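Local coordinates for protein 432aa long hypothetical deoxyribodipyrimidine photolyase (Sulfolobus tokodaii, PDB 2E0I) that probably repairs ultraviolet-damaged DNA as a light-driven cyclobutane pyrimidine dimer photolyase, binding one FAD for catalysis and a second that may harvest light, at residues 65-76 / 162-173; 215-223 / 337-345. All blocks are in the same frame, centred on the assembly; numbering follows the deposited sequence.

Interaction 1: residues 65-76 / 162-173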
loop_
_atom_site.group_PDB
_atom_site.type_symbol
_atom_site.label_atom_id
_atom_site.label_comp_id
_atom_site.label_asym_id
_atom_site.label_seq_id
_atom_site.Cartn_x
_atom_site.Cartn_y
_atom_site.Cartn_z
ATOM N N LEU A 65 -10.157 -9.190 20.926
ATOM C CA LEU A 65 -9.360 -9.834 21.959
ATOM C C LEU A 65 -10.039 -9.768 23.328
ATOM O O LEU A 65 -9.907 -10.687 24.145
ATOM C CB LEU A 65 -7.964 -9.200 22.021
ATOM C CG LEU A 65 -7.018 -9.599 20.882
ATOM C CD1 LEU A 65 -5.714 -8.833 20.978
ATOM C CD2 LEU A 65 -6.755 -11.090 20.944
ATOM N N ARG A 66 -10.770 -8.686 23.581
ATOM C CA ARG A 66 -11.451 -8.547 24.858
ATOM C C ARG A 66 -12.607 -9.523 24.931
ATOM O O ARG A 66 -12.990 -9.962 26.012
ATOM C CB ARG A 66 -11.929 -7.105 25.066
ATOM C CG ARG A 66 -10.783 -6.164 25.352
ATOM C CD ARG A 66 -11.212 -4.737 25.615
ATOM N NE ARG A 66 -10.030 -3.880 25.729
ATOM C CZ ARG A 66 -9.252 -3.778 26.808
ATOM N NH1 ARG A 66 -9.530 -4.472 27.897
ATOM N NH2 ARG A 66 -8.166 -3.007 26.785
ATOM N N LYS A 67 -13.148 -9.881 23.773
ATOM C CA LYS A 67 -14.255 -10.825 23.721
ATOM C C LYS A 67 -13.716 -12.227 23.954
ATOM O O LYS A 67 -14.457 -13.205 23.876
ATOM C CB LYS A 67 -14.957 -10.762 22.362
ATOM C CG LYS A 67 -15.652 -9.449 22.081
ATOM C CD LYS A 67 -16.183 -9.409 20.655
ATOM C CE LYS A 67 -16.835 -8.058 20.348
ATOM N NZ LYS A 67 -17.281 -7.927 18.926
ATOM N N LYS A 68 -12.417 -12.316 24.223
ATOM C CA LYS A 68 -11.769 -13.597 24.481
ATOM C C LYS A 68 -11.004 -13.536 25.791
ATOM O O LYS A 68 -10.043 -14.288 26.006
ATOM C CB LYS A 68 -10.824 -13.961 23.344
ATOM C CG LYS A 68 -11.538 -14.060 22.033
ATOM C CD LYS A 68 -10.723 -14.770 20.984
ATOM C CE LYS A 68 -11.590 -15.008 19.767
ATOM N NZ LYS A 68 -10.924 -15.861 18.760
ATOM N N GLY A 69 -11.442 -12.628 26.663
ATOM C CA GLY A 69 -10.828 -12.477 27.969
ATOM C C GLY A 69 -9.359 -12.152 27.866
ATOM O O GLY A 69 -8.524 -12.698 28.595
ATOM N N SER A 70 -9.041 -11.260 26.941
ATOM C CA SER A 70 -7.673 -10.844 26.734
ATOM C C SER A 70 -7.737 -9.406 26.267
ATOM O O SER A 70 -8.739 -8.720 26.480
ATOM C CB SER A 70 -7.019 -11.724 25.671
ATOM O OG SER A 70 -5.649 -11.413 25.524
ATOM N N ARG A 71 -6.660 -8.942 25.650
ATOM C CA ARG A 71 -6.607 -7.585 25.124
ATOM C C ARG A 71 -5.260 -7.422 24.472
ATOM O O ARG A 71 -4.332 -8.185 24.733
ATOM C CB ARG A 71 -6.762 -6.521 26.224
ATOM C CG ARG A 71 -5.534 -6.332 27.104
ATOM C CD ARG A 71 -5.703 -5.152 28.059
ATOM N NE ARG A 71 -4.590 -5.022 29.014
ATOM C CZ ARG A 71 -3.366 -4.609 28.701
ATOM N NH1 ARG A 71 -3.068 -4.276 27.457
ATOM N NH2 ARG A 71 -2.431 -4.530 29.631
ATOM N N LEU A 72 -5.161 -6.420 23.617
ATOM C CA LEU A 72 -3.922 -6.149 22.927
ATOM C C LEU A 72 -2.909 -5.562 23.921
ATOM O O LEU A 72 -3.197 -4.592 24.626
ATOM C CB LEU A 72 -4.183 -5.173 21.780
ATOM C CG LEU A 72 -3.010 -4.983 20.831
ATOM C CD1 LEU A 72 -2.599 -6.344 20.275
ATOM C CD2 LEU A 72 -3.404 -4.023 19.714
ATOM N N ASN A 73 -1.732 -6.178 23.980
ATOM C CA ASN A 73 -0.655 -5.744 24.859
ATOM C C ASN A 73 0.276 -4.855 24.050
ATOM O O ASN A 73 1.000 -5.341 23.177
ATOM C CB ASN A 73 0.105 -6.965 25.374
ATOM C CG ASN A 73 -0.738 -7.826 26.301
ATOM O OD1 ASN A 73 -0.859 -7.548 27.497
ATOM N ND2 ASN A 73 -1.338 -8.870 25.747
ATOM N N VAL A 74 0.264 -3.557 24.345
ATOM C CA VAL A 74 1.081 -2.607 23.598
ATOM C C VAL A 74 2.378 -2.179 24.278
ATOM O O VAL A 74 2.421 -1.949 25.485
ATOM C CB VAL A 74 0.267 -1.344 23.257
ATOM C CG1 VAL A 74 1.110 -0.384 22.437
ATOM C CG2 VAL A 74 -0.996 -1.736 22.501
ATOM N N PHE A 75 3.432 -2.071 23.476
ATOM C CA PHE A 75 4.755 -1.663 23.937
ATOM C C PHE A 75 5.267 -0.576 23.016
ATOM O O PHE A 75 4.752 -0.407 21.915
ATOM C CB PHE A 75 5.706 -2.852 23.898
ATOM C CG PHE A 75 5.354 -3.935 24.872
ATOM C CD1 PHE A 75 5.825 -3.883 26.182
ATOM C CD2 PHE A 75 4.523 -4.993 24.495
ATOM C CE1 PHE A 75 5.474 -4.866 27.109
ATOM C CE2 PHE A 75 4.161 -5.987 25.410
ATOM C CZ PHE A 75 4.639 -5.923 26.726
ATOM N N PHE A 76 6.282 0.156 23.452
ATOM C CA PHE A 76 6.824 1.224 22.624
ATOM C C PHE A 76 8.332 1.117 22.516
ATOM O O PHE A 76 9.006 0.783 23.493
ATOM C CB PHE A 76 6.437 2.591 23.203
ATOM C CG PHE A 76 6.931 3.751 22.395
ATOM C CD1 PHE A 76 6.289 4.118 21.214
ATOM C CD2 PHE A 76 8.074 4.449 22.789
ATOM C CE1 PHE A 76 6.779 5.165 20.430
ATOM C CE2 PHE A 76 8.572 5.494 22.017
ATOM C CZ PHE A 76 7.922 5.854 20.831
ATOM N N PHE A 162 -5.706 -16.950 24.826
ATOM C CA PHE A 162 -5.048 -15.658 24.845
ATOM C C PHE A 162 -4.819 -15.171 26.276
ATOM O O PHE A 162 -5.764 -15.054 27.064
ATOM C CB PHE A 162 -5.888 -14.630 24.085
ATOM C CG PHE A 162 -5.814 -14.764 22.591
ATOM C CD1 PHE A 162 -4.691 -14.332 21.895
ATOM C CD2 PHE A 162 -6.878 -15.296 21.879
ATOM C CE1 PHE A 162 -4.630 -14.426 20.507
ATOM C CE2 PHE A 162 -6.831 -15.397 20.490
ATOM C CZ PHE A 162 -5.703 -14.959 19.800
ATOM N N ASP A 163 -3.562 -14.888 26.603
ATOM C CA ASP A 163 -3.214 -14.381 27.923
ATOM C C ASP A 163 -2.888 -12.878 27.840
ATOM O O ASP A 163 -2.911 -12.283 26.762
ATOM C CB ASP A 163 -2.031 -15.163 28.490
ATOM C CG ASP A 163 -1.786 -14.864 29.956
ATOM O OD1 ASP A 163 -2.785 -14.732 30.709
ATOM O OD2 ASP A 163 -0.597 -14.774 30.354
ATOM N N VAL A 164 -2.587 -12.266 28.978
ATOM C CA VAL A 164 -2.288 -10.841 29.024
ATOM C C VAL A 164 -1.097 -10.552 29.922
ATOM O O VAL A 164 -0.712 -11.384 30.736
ATOM C CB VAL A 164 -3.504 -10.059 29.562
ATOM C CG1 VAL A 164 -3.150 -8.609 29.807
ATOM C CG2 VAL A 164 -4.654 -10.173 28.579
ATOM N N THR A 165 -0.502 -9.379 29.752
ATOM C CA THR A 165 0.617 -8.959 30.577
ATOM C C THR A 165 0.165 -7.676 31.227
ATOM O O THR A 165 -0.034 -6.672 30.552
ATOM C CB THR A 165 1.873 -8.658 29.758
ATOM O OG1 THR A 165 2.399 -9.878 29.232
ATOM C CG2 THR A 165 2.926 -8.001 30.629
ATOM N N ASP A 166 -0.008 -7.712 32.539
ATOM C CA ASP A 166 -0.453 -6.535 33.262
ATOM C C ASP A 166 0.406 -5.299 33.033
ATOM O O ASP A 166 -0.126 -4.201 32.894
ATOM C CB ASP A 166 -0.539 -6.846 34.754
ATOM C CG ASP A 166 -1.758 -7.688 35.101
ATOM O OD1 ASP A 166 -1.990 -7.937 36.306
ATOM O OD2 ASP A 166 -2.488 -8.097 34.167
ATOM N N SER A 167 1.724 -5.476 32.981
ATOM C CA SER A 167 2.625 -4.348 32.773
ATOM C C SER A 167 2.294 -3.517 31.517
ATOM O O SER A 167 2.095 -2.303 31.610
ATOM C CB SER A 167 4.089 -4.833 32.705
ATOM O OG SER A 167 4.396 -5.502 31.482
ATOM N N SER A 168 2.222 -4.179 30.362
ATOM C CA SER A 168 1.963 -3.531 29.074
ATOM C C SER A 168 0.885 -2.459 29.065
ATOM O O SER A 168 -0.040 -2.481 29.867
ATOM C CB SER A 168 1.593 -4.578 28.025
ATOM O OG SER A 168 0.254 -5.020 28.203
ATOM N N MET A 169 1.023 -1.523 28.134
ATOM C CA MET A 169 0.050 -0.458 27.961
ATOM C C MET A 169 -1.049 -1.056 27.090
ATOM O O MET A 169 -0.929 -2.187 26.609
ATOM C CB MET A 169 0.665 0.726 27.211
ATOM C CG MET A 169 1.877 1.349 27.857
ATOM S SD MET A 169 2.550 2.692 26.864
ATOM C CE MET A 169 3.824 1.806 25.879
ATOM N N ASN A 170 -2.112 -0.291 26.873
ATOM C CA ASN A 170 -3.208 -0.750 26.038
ATOM C C ASN A 170 -3.394 0.199 24.854
ATOM O O ASN A 170 -2.803 1.274 24.822
ATOM C CB ASN A 170 -4.480 -0.851 26.868
ATOM C CG ASN A 170 -4.672 0.335 27.762
ATOM O OD1 ASN A 170 -4.812 1.466 27.289
ATOM N ND2 ASN A 170 -4.675 0.095 29.070
ATOM N N VAL A 171 -4.206 -0.203 23.882
ATOM C CA VAL A 171 -4.433 0.603 22.688
ATOM C C VAL A 171 -4.637 2.096 22.902
ATOM O O VAL A 171 -4.334 2.891 22.010
ATOM C CB VAL A 171 -5.602 0.060 21.892
ATOM C CG1 VAL A 171 -5.178 -1.198 21.193
ATOM C CG2 VAL A 171 -6.767 -0.219 22.808
ATOM N N ASP A 172 -5.146 2.474 24.073
ATOM C CA ASP A 172 -5.356 3.889 24.396
ATOM C C ASP A 172 -4.099 4.700 24.033
ATOM O O ASP A 172 -4.181 5.785 23.468
ATOM C CB ASP A 172 -5.660 4.068 25.904
ATOM C CG ASP A 172 -7.176 4.141 26.220
ATOM O OD1 ASP A 172 -7.537 4.292 27.419
ATOM O OD2 ASP A 172 -8.006 4.050 25.282
ATOM N N PHE A 173 -2.936 4.156 24.368
ATOM C CA PHE A 173 -1.659 4.806 24.095
ATOM C C PHE A 173 -1.480 5.182 22.636
ATOM O O PHE A 173 -0.904 6.224 22.333
ATOM C CB PHE A 173 -0.501 3.893 24.514
ATOM C CG PHE A 173 0.841 4.353 24.017
ATOM C CD1 PHE A 173 1.397 5.549 24.470
ATOM C CD2 PHE A 173 1.524 3.619 23.056
ATOM C CE1 PHE A 173 2.617 6.009 23.962
ATOM C CE2 PHE A 173 2.743 4.070 22.541
ATOM C CZ PHE A 173 3.291 5.268 22.994
#

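Interaction 2: residues 215-223 / 337-345. With FAD (flavin-adenine dinucleotide), chain E.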
loop_
_atom_site.group_PDB
_atom_site.type_symbol
_atom_site.label_atom_id
_atom_site.label_comp_id
_atom_site.label_asym_id
_atom_site.label_seq_id
_atom_site.Cartn_x
_atom_site.Cartn_y
_atom_site.Cartn_z
ATOM N N ARG A 215 -11.971 -0.832 -3.149
ATOM C CA ARG A 215 -11.330 -0.050 -2.100
ATOM C C ARG A 215 -10.847 -0.971 -0.981
ATOM O O ARG A 215 -10.992 -0.658 0.204
ATOM C CB ARG A 215 -12.311 0.975 -1.536
ATOM C CG ARG A 215 -12.327 2.279 -2.289
ATOM C CD ARG A 215 -13.299 3.239 -1.652
ATOM N NE ARG A 215 -14.659 2.924 -2.074
ATOM C CZ ARG A 215 -15.705 2.875 -1.256
ATOM N NH1 ARG A 215 -15.546 3.121 0.044
ATOM N NH2 ARG A 215 -16.907 2.589 -1.744
ATOM N N LEU A 216 -10.270 -2.106 -1.366
ATOM C CA LEU A 216 -9.777 -3.079 -0.403
ATOM C C LEU A 216 -8.299 -2.988 -0.038
ATOM O O LEU A 216 -7.886 -3.551 0.977
ATOM C CB LEU A 216 -10.044 -4.496 -0.908
ATOM C CG LEU A 216 -11.398 -5.164 -0.670
ATOM C CD1 LEU A 216 -11.407 -6.480 -1.405
ATOM C CD2 LEU A 216 -11.637 -5.401 0.817
ATOM N N SER A 217 -7.508 -2.291 -0.852
ATOM C CA SER A 217 -6.063 -2.194 -0.617
ATOM C C SER A 217 -5.642 -1.930 0.833
ATOM O O SER A 217 -4.810 -2.648 1.390
ATOM C CB SER A 217 -5.458 -1.138 -1.530
ATOM O OG SER A 217 -6.227 0.044 -1.457
ATOM N N PRO A 218 -6.218 -0.906 1.480
ATOM C CA PRO A 218 -5.784 -0.690 2.863
ATOM C C PRO A 218 -6.076 -1.892 3.782
ATOM O O PRO A 218 -5.302 -2.209 4.689
ATOM C CB PRO A 218 -6.532 0.582 3.255
ATOM C CG PRO A 218 -7.769 0.495 2.442
ATOM C CD PRO A 218 -7.307 0.014 1.110
ATOM N N HIS A 219 -7.180 -2.580 3.540
ATOM C CA HIS A 219 -7.524 -3.735 4.360
ATOM C C HIS A 219 -6.581 -4.922 4.093
ATOM O O HIS A 219 -6.247 -5.689 5.011
ATOM C CB HIS A 219 -8.977 -4.124 4.102
ATOM C CG HIS A 219 -9.961 -3.168 4.693
ATOM N ND1 HIS A 219 -10.368 -3.240 6.008
ATOM C CD2 HIS A 219 -10.575 -2.081 4.169
ATOM C CE1 HIS A 219 -11.191 -2.239 6.270
ATOM N NE2 HIS A 219 -11.332 -1.521 5.170
ATOM N N LEU A 220 -6.149 -5.071 2.841
ATOM C CA LEU A 220 -5.227 -6.146 2.476
ATOM C C LEU A 220 -3.831 -5.807 3.018
ATOM O O LEU A 220 -3.181 -6.633 3.656
ATOM C CB LEU A 220 -5.175 -6.313 0.952
ATOM C CG LEU A 220 -6.469 -6.788 0.276
ATOM C CD1 LEU A 220 -6.332 -6.652 -1.219
ATOM C CD2 LEU A 220 -6.786 -8.228 0.672
ATOM N N LYS A 221 -3.392 -4.577 2.777
ATOM C CA LYS A 221 -2.092 -4.114 3.232
ATOM C C LYS A 221 -1.946 -4.244 4.749
ATOM O O LYS A 221 -0.898 -4.670 5.234
ATOM C CB LYS A 221 -1.884 -2.660 2.781
ATOM C CG LYS A 221 -1.194 -1.739 3.787
ATOM C CD LYS A 221 0.279 -2.032 3.929
ATOM C CE LYS A 221 0.872 -1.194 5.042
ATOM N NZ LYS A 221 2.364 -1.209 4.979
ATOM N N PHE A 222 -2.986 -3.889 5.502
ATOM C CA PHE A 222 -2.906 -3.987 6.956
ATOM C C PHE A 222 -3.443 -5.293 7.516
ATOM O O PHE A 222 -3.455 -5.505 8.725
ATOM C CB PHE A 222 -3.594 -2.792 7.595
ATOM C CG PHE A 222 -2.729 -1.567 7.628
ATOM C CD1 PHE A 222 -1.606 -1.516 8.463
ATOM C CD2 PHE A 222 -3.003 -0.484 6.803
ATOM C CE1 PHE A 222 -0.770 -0.407 8.473
ATOM C CE2 PHE A 222 -2.174 0.630 6.806
ATOM C CZ PHE A 222 -1.049 0.667 7.648
ATOM N N GLY A 223 -3.894 -6.166 6.620
ATOM C CA GLY A 223 -4.388 -7.477 7.013
ATOM C C GLY A 223 -5.640 -7.627 7.859
ATOM O O GLY A 223 -5.690 -8.538 8.690
ATOM N N LYS A 337 0.813 10.023 1.440
ATOM C CA LYS A 337 -0.624 10.246 1.410
ATOM C C LYS A 337 -1.506 9.017 1.364
ATOM O O LYS A 337 -2.598 9.020 1.928
ATOM C CB LYS A 337 -0.968 11.133 0.223
ATOM C CG LYS A 337 -0.321 12.500 0.273
ATOM C CD LYS A 337 -0.860 13.275 1.450
ATOM C CE LYS A 337 -0.521 14.741 1.366
ATOM N NZ LYS A 337 -1.586 15.511 2.091
ATOM N N LEU A 338 -1.038 7.976 0.684
ATOM C CA LEU A 338 -1.799 6.738 0.544
ATOM C C LEU A 338 -2.236 6.090 1.861
ATOM O O LEU A 338 -1.432 5.855 2.760
ATOM C CB LEU A 338 -0.988 5.730 -0.280
ATOM C CG LEU A 338 -1.227 5.578 -1.788
ATOM C CD1 LEU A 338 -2.016 6.741 -2.366
ATOM C CD2 LEU A 338 0.122 5.427 -2.464
ATOM N N VAL A 339 -3.526 5.810 1.972
ATOM C CA VAL A 339 -4.043 5.158 3.160
ATOM C C VAL A 339 -3.601 3.697 3.086
ATOM O O VAL A 339 -3.539 3.008 4.106
ATOM C CB VAL A 339 -5.598 5.202 3.205
ATOM C CG1 VAL A 339 -6.175 4.448 2.014
ATOM C CG2 VAL A 339 -6.110 4.578 4.496
ATOM N N ASP A 340 -3.283 3.236 1.873
ATOM C CA ASP A 340 -2.866 1.850 1.642
ATOM C C ASP A 340 -1.376 1.683 1.316
ATOM O O ASP A 340 -0.963 0.661 0.762
ATOM C CB ASP A 340 -3.702 1.233 0.501
ATOM C CG ASP A 340 -3.553 1.998 -0.823
ATOM O OD1 ASP A 340 -2.622 2.834 -0.922
ATOM O OD2 ASP A 340 -4.354 1.768 -1.766
ATOM N N TYR A 341 -0.559 2.665 1.670
ATOM C CA TYR A 341 0.859 2.576 1.351
ATOM C C TYR A 341 1.545 1.240 1.602
ATOM O O TYR A 341 1.575 0.730 2.724
ATOM C CB TYR A 341 1.653 3.666 2.072
ATOM C CG TYR A 341 3.138 3.562 1.810
ATOM C CD1 TYR A 341 4.030 3.262 2.837
ATOM C CD2 TYR A 341 3.644 3.723 0.521
ATOM C CE1 TYR A 341 5.393 3.127 2.584
ATOM C CE2 TYR A 341 4.995 3.588 0.256
ATOM C CZ TYR A 341 5.865 3.292 1.292
ATOM O OH TYR A 341 7.208 3.160 1.031
ATOM N N ASP A 342 2.107 0.689 0.534
ATOM C CA ASP A 342 2.851 -0.557 0.610
ATOM C C ASP A 342 4.190 -0.303 -0.092
ATOM O O ASP A 342 4.234 -0.144 -1.316
ATOM C CB ASP A 342 2.092 -1.674 -0.094
ATOM C CG ASP A 342 2.699 -3.038 0.170
ATOM O OD1 ASP A 342 3.887 -3.256 -0.196
ATOM O OD2 ASP A 342 1.976 -3.886 0.754
ATOM N N PRO A 343 5.299 -0.270 0.672
ATOM C CA PRO A 343 6.621 -0.021 0.090
ATOM C C PRO A 343 6.896 -0.705 -1.245
ATOM O O PRO A 343 7.213 -0.034 -2.225
ATOM C CB PRO A 343 7.571 -0.477 1.192
ATOM C CG PRO A 343 6.807 -0.166 2.438
ATOM C CD PRO A 343 5.418 -0.640 2.096
ATOM N N ALA A 344 6.759 -2.028 -1.286
ATOM C CA ALA A 344 7.034 -2.782 -2.518
ATOM C C ALA A 344 6.024 -2.553 -3.628
ATOM O O ALA A 344 6.385 -2.393 -4.793
ATOM C CB ALA A 344 7.123 -4.268 -2.217
ATOM N N ILE A 345 4.748 -2.549 -3.272
ATOM C CA ILE A 345 3.720 -2.338 -4.268
ATOM C C ILE A 345 3.794 -0.914 -4.817
ATOM O O ILE A 345 3.677 -0.709 -6.023
ATOM C CB ILE A 345 2.323 -2.657 -3.676
ATOM C CG1 ILE A 345 2.301 -4.131 -3.233
ATOM C CG2 ILE A 345 1.231 -2.378 -4.698
ATOM C CD1 ILE A 345 1.001 -4.604 -2.638
HETATM P PA FAD E . -9.535 -2.162 -7.221
HETATM O O1A FAD E . -10.903 -2.238 -6.661
HETATM O O2A FAD E . -9.195 -2.280 -8.656
HETATM O O5B FAD E . -9.106 -3.640 -6.747
HETATM C C5B FAD E . -8.084 -4.380 -7.419
HETATM C C4B FAD E . -7.172 -5.058 -6.394
HETATM O O4B FAD E . -6.121 -5.799 -7.035
HETATM C C3B FAD E . -6.501 -3.994 -5.522
HETATM O O3B FAD E . -7.267 -3.834 -4.325
HETATM C C2B FAD E . -5.194 -4.701 -5.170
HETATM O O2B FAD E . -5.441 -5.718 -4.197
HETATM C C1B FAD E . -4.859 -5.335 -6.521
HETATM N N9A FAD E . -4.278 -4.352 -7.465
HETATM C C8A FAD E . -4.921 -3.674 -8.414
HETATM N N7A FAD E . -4.049 -2.958 -9.121
HETATM C C5A FAD E . -2.838 -3.179 -8.618
HETATM C C6A FAD E . -1.555 -2.730 -8.916
HETATM N N6A FAD E . -1.342 -1.898 -9.930
HETATM N N1A FAD E . -0.526 -3.156 -8.169
HETATM C C2A FAD E . -0.702 -3.994 -7.161
HETATM N N3A FAD E . -1.906 -4.445 -6.854
HETATM C C4A FAD E . -2.983 -4.061 -7.556
HETATM N N1 FAD E . -1.563 -0.280 -4.080
HETATM C C2 FAD E . -1.323 -0.420 -2.707
HETATM O O2 FAD E . -1.976 -1.216 -2.035
HETATM N N3 FAD E . -0.370 0.390 -2.078
HETATM C C4 FAD E . 0.330 1.341 -2.830
HETATM O O4 FAD E . 1.208 2.013 -2.290
HETATM C C4X FAD E . 0.076 1.487 -4.189
HETATM N N5 FAD E . 0.721 2.502 -4.906
HETATM C C5X FAD E . 0.492 2.649 -6.280
HETATM C C6 FAD E . 1.158 3.654 -6.975
HETATM C C7 FAD E . 0.967 3.789 -8.346
HETATM C C7M FAD E . 1.736 4.884 -9.090
HETATM C C8 FAD E . 0.104 2.924 -9.016
HETATM C C8M FAD E . -0.105 3.030 -10.529
HETATM C C9 FAD E . -0.558 1.923 -8.312
HETATM C C9A FAD E . -0.367 1.771 -6.941
HETATM N N10 FAD E . -1.014 0.750 -6.221
HETATM C C10 FAD E . -0.864 0.679 -4.826
HETATM C "C1'" FAD E . -1.886 -0.226 -6.923
HETATM C "C2'" FAD E . -3.375 0.103 -7.058
HETATM O "O2'" FAD E . -3.551 1.396 -7.642
HETATM C "C3'" FAD E . -4.118 0.024 -5.722
HETATM O "O3'" FAD E . -3.888 -1.257 -5.129
HETATM C "C4'" FAD E . -5.625 0.206 -5.912
HETATM O "O4'" FAD E . -5.895 1.457 -6.550
HETATM C "C5'" FAD E . -6.358 0.157 -4.569
HETATM O "O5'" FAD E . -7.755 0.427 -4.732
HETATM P P FAD E . -8.834 -0.760 -4.868
HETATM O O1P FAD E . -8.600 -1.718 -3.764
HETATM O O2P FAD E . -10.167 -0.127 -4.975
HETATM O O3P FAD E . -8.438 -1.464 -6.265
HETATM O O HOH W 1 3.110 -3.182 3.237
#

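Interaction 1: residues 65-76 / 162-173
Val74 and Met169 form a single antiparallel, hydrogen-bonded bridge: Val74 N donates to Met169 O at 2.9 Å, and Met169 N returns the bond to Val74 O at 3.0 Å. Strand 73-76 is an outermost strand of the five-stranded parallel sheet in the alpha/beta domain, paired on its inner side with strand 28-35, and the 162-173 loop meets its other edge at this bridge. Arg71 ties that loop down. Its CG sits between the backbone N and carbonyl carbon (chi1 75°), and the extended chain then brings NH1 to Met169 O at 3.1 Å and NH2 to Ser168 O at 3.2 Å. Met169 O thus takes Arg71 NH1 and Val74 N from opposite faces of its carbonyl plane, while Val164 CG1 lies over a guanidinium face. An alanine here would probably leave Ser168 O without this donor, Met169 O with only Val74 N of the two, and the loop less firmly held. Asn73 uses both ends of its amide: ND2 bonds to Pro31 O in the sheet, and OD1 accepts from Thr165 N (2.9 Å, 161°). At the other end, Leu65 CD2 makes a CH-pi contact over the Phe162 ring face, 3.9 Å from its centroid and 9° off the normal.

Interaction 2: residues 215-223 / 337-345
Ser217 OG donates to Asp340 OD2 at 2.6 Å, on the carboxylate's anti lone pair, and so joins the short helix 217-221 to the turn 338-341 inside the FAD-binding pocket of the photolyase fold. Each side also grips the cofactor through its backbone. In residues 337-345, Asp340 O accepts from FAD N3 at 2.9 Å, and Asp342 N donates to FAD O4 at 3.2 Å. From residues 215-217, Arg215 N reaches FAD O2P at 2.7 Å, while Leu216 N and Ser217 N both donate to FAD O1P. Beyond these, Pro218 packs its CB on Val339 CG1 at 4.1 Å. Lys221, bent at chi2 (73°), reaches across with a weak bond from NZ to Tyr341 O; NZ also bonds a water linked weakly to Asp342 OD2, and O2' of the second FAD. Further out, Arg312 makes a salt bridge to Asp340 OD2, and Asp342 is the N-cap of helix 343-353, its OD1 accepting from Ile345 N at 3.3 Å. The backbone thus offers the flavin an acceptor at N3 and a donor at O4, matching its polar edge, while the three successive amides of Arg215, Leu216 and Ser217 probably help to stabilise the negative phosphate.

In the fold
The two interactions are separate pieces of one cofactor-binding chain: their centres lie 25 Å apart, their nearest atoms about 11 Å, and they do not touch. Interaction 1 sits toward the periphery, its centre about 27 Å from that of the chain, where it finishes one edge of the alpha/beta sheet; interaction 2 is buried, its centre about 3 Å from the chain's. Both come near bound FAD. The side chain of Phe76 in interaction 1 comes within about 7 Å of a bound FAD, whereas interaction 2 contributes to both FAD pockets: Asp340 and Ser217 belong to one, Pro343 and Lys221 to the other, and Tyr341 to both, its OH bonding N7A of the second FAD.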